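PDB 3QVO: NmrA family protein from Shigella flexneri 2a, which is of unknown function but probably binds NAD(P) through a Rossmann fold, as expected for a member of the NmrA family. Local coordinates for residues A[180-185]-A[220-225]. Numbering follows the deposited sequence.
Sequences DYELTS and GINQPG
Glu182 and Asn222 pair across two antiparallel strands at the margin of the Rossmann-fold sheet. Glu182 N donates to Asn222 O, and Asn222 N returns a straighter bond to Glu182 O (3.0 Å, 164° at the hydrogen). Thr184 and Gly220 form the next hydrogen-bonded pair, with Gly220 N to Thr184 O at 2.8 Å. Leu183 and Ile221 lie between them as a non-hydrogen-bonded pair.

The side chains of Glu182 and Asn222 meet on one face. Asn222 ND2 reaches Glu182 OE2 at 3.2 Å and uses the anti lone pair of that oxygen. Glu182 OE2 lies close to the amide plane of Asn222, although the carboxylate and amide planes are turned 62° apart. Glu182 CG sits between its backbone N and carbonyl carbon (chi1 66°), and the chain then runs extended past Pro224. Thr184 OG1 shares this face and makes a weak hydrogen bond to Gly220 O. Thr184 OG1 also lies 3.3 Å from Gly220 CA.

On the other face Leu183 and Ile221 meet. Their side chains lie side by side and point the same way, with Leu183 CD2 3.9 Å from Ile221 CG1. Ile221 CG2 meets CB and the near part of the ring of Tyr181, the residue just before strand 182-184. Leu203 of helix 197-209 touches Tyr181, Leu183 and Ile221.

Beyond the paired strands, Asp180 OD1 approaches Pro224 CD. A water donates to both Asp180 O and Gln223 OE1. Further out, Ile221 bonds through its backbone to Arg169 and Ala171, so strand 217-222 joins strand 182-184 to the parallel part of the sheet. Asn222 OD1 is buried with no polar partner in the model, while Asn222 ND2 also donates to Gln223 O at 2.6 Å, from above the carbonyl plane.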
loop_
_atom_site.group_PDB
_atom_site.type_symbol
_atom_site.label_atom_id
_atom_site.label_comp_id
_atom_site.label_asym_id
_atom_site.label_seq_id
_atom_site.Cartn_x
_atom_site.Cartn_y
_atom_site.Cartn_z
ATOM N N ASP A 180 -11.633 -4.218 11.933
ATOM C CA ASP A 180 -11.665 -3.627 13.282
ATOM C C ASP A 180 -10.338 -2.905 13.532
ATOM O O ASP A 180 -9.296 -3.534 13.757
ATOM C CB ASP A 180 -11.927 -4.722 14.336
ATOM C CG ASP A 180 -12.196 -4.161 15.732
ATOM O OD1 ASP A 180 -12.372 -2.935 15.864
ATOM O OD2 ASP A 180 -12.230 -4.944 16.713
ATOM N N TYR A 181 -10.363 -1.582 13.455
ATOM C CA TYR A 181 -9.124 -0.838 13.520
ATOM C C TYR A 181 -9.287 0.580 14.009
ATOM O O TYR A 181 -10.408 1.098 14.142
ATOM C CB TYR A 181 -8.406 -0.865 12.171
ATOM C CG TYR A 181 -9.047 -0.042 11.077
ATOM C CD1 TYR A 181 -8.818 1.325 10.969
ATOM C CD2 TYR A 181 -9.861 -0.641 10.129
ATOM C CE1 TYR A 181 -9.408 2.070 9.964
ATOM C CE2 TYR A 181 -10.453 0.099 9.114
ATOM C CZ TYR A 181 -10.222 1.450 9.036
ATOM O OH TYR A 181 -10.813 2.164 8.014
ATOM N N GLU A 182 -8.129 1.157 14.322
ATOM C CA GLU A 182 -7.980 2.540 14.762
ATOM C C GLU A 182 -6.595 2.990 14.319
ATOM O O GLU A 182 -5.734 2.162 14.048
ATOM C CB GLU A 182 -8.168 2.683 16.279
ATOM C CG GLU A 182 -7.104 2.005 17.149
ATOM C CD GLU A 182 -7.449 2.033 18.641
ATOM O OE1 GLU A 182 -8.455 2.686 19.017
ATOM O OE2 GLU A 182 -6.718 1.392 19.430
ATOM N N LEU A 183 -6.407 4.302 14.251
ATOM C CA LEU A 183 -5.277 4.905 13.610
ATOM C C LEU A 183 -4.515 5.782 14.567
ATOM O O LEU A 183 -5.105 6.476 15.383
ATOM C CB LEU A 183 -5.782 5.802 12.485
ATOM C CG LEU A 183 -6.671 5.130 11.450
ATOM C CD1 LEU A 183 -7.244 6.192 10.518
ATOM C CD2 LEU A 183 -5.858 4.080 10.694
ATOM N N THR A 184 -3.200 5.785 14.426
ATOM C CA THR A 184 -2.324 6.591 15.257
ATOM C C THR A 184 -1.505 7.411 14.313
ATOM O O THR A 184 -1.189 6.944 13.203
ATOM C CB THR A 184 -1.376 5.708 16.095
ATOM O OG1 THR A 184 -0.852 4.655 15.278
ATOM C CG2 THR A 184 -2.101 5.107 17.287
ATOM N N SER A 185 -1.145 8.623 14.727
ATOM C CA SER A 185 -0.360 9.499 13.868
ATOM C C SER A 185 1.161 9.200 13.932
ATOM O O SER A 185 1.635 8.370 14.748
ATOM C CB SER A 185 -0.677 10.964 14.181
ATOM O OG SER A 185 -0.215 11.314 15.466
ATOM N N GLY A 220 -0.222 4.796 11.784
ATOM C CA GLY A 220 -0.233 3.435 12.296
ATOM C C GLY A 220 -1.655 2.907 12.336
ATOM O O GLY A 220 -2.599 3.664 12.608
ATOM N N ILE A 221 -1.812 1.609 12.063
ATOM C CA ILE A 221 -3.116 0.958 12.060
ATOM C C ILE A 221 -3.061 -0.259 13.003
ATOM O O ILE A 221 -2.285 -1.188 12.792
ATOM C CB ILE A 221 -3.512 0.452 10.635
ATOM C CG1 ILE A 221 -3.182 1.473 9.539
ATOM C CG2 ILE A 221 -5.015 0.106 10.551
ATOM C CD1 ILE A 221 -3.005 0.804 8.132
ATOM N N ASN A 222 -3.885 -0.248 14.041
ATOM C CA ASN A 222 -4.007 -1.411 14.927
ATOM C C ASN A 222 -5.469 -1.764 15.297
ATOM O O ASN A 222 -6.339 -0.909 15.304
ATOM C CB ASN A 222 -3.203 -1.173 16.210
ATOM C CG ASN A 222 -3.873 -0.186 17.130
ATOM O OD1 ASN A 222 -3.668 1.016 16.997
ATOM N ND2 ASN A 222 -4.701 -0.688 18.061
ATOM N N GLN A 223 -5.704 -3.030 15.631
ATOM C CA GLN A 223 -6.973 -3.483 16.163
ATOM C C GLN A 223 -7.098 -2.928 17.586
ATOM O O GLN A 223 -6.108 -2.907 18.314
ATOM C CB GLN A 223 -6.982 -5.016 16.151
ATOM C CG GLN A 223 -8.251 -5.710 16.605
ATOM C CD GLN A 223 -8.234 -7.222 16.273
ATOM O OE1 GLN A 223 -7.846 -7.647 15.154
ATOM N NE2 GLN A 223 -8.664 -8.039 17.243
ATOM N N PRO A 224 -8.273 -2.412 17.967
ATOM C CA PRO A 224 -8.403 -1.904 19.323
ATOM C C PRO A 224 -8.354 -3.012 20.353
ATOM O O PRO A 224 -8.778 -4.133 20.067
ATOM C CB PRO A 224 -9.794 -1.262 19.336
ATOM C CG PRO A 224 -10.116 -0.976 17.918
ATOM C CD PRO A 224 -9.412 -2.027 17.120
ATOM N N GLY A 225 -7.876 -2.689 21.553
ATOM C CA GLY A 225 -7.867 -3.649 22.677
ATOM C C GLY A 225 -6.929 -4.827 22.441
ATOM O O GLY A 225 -7.272 -5.964 22.700
HETATM O O HOH W 1 -8.134 -6.325 12.785
#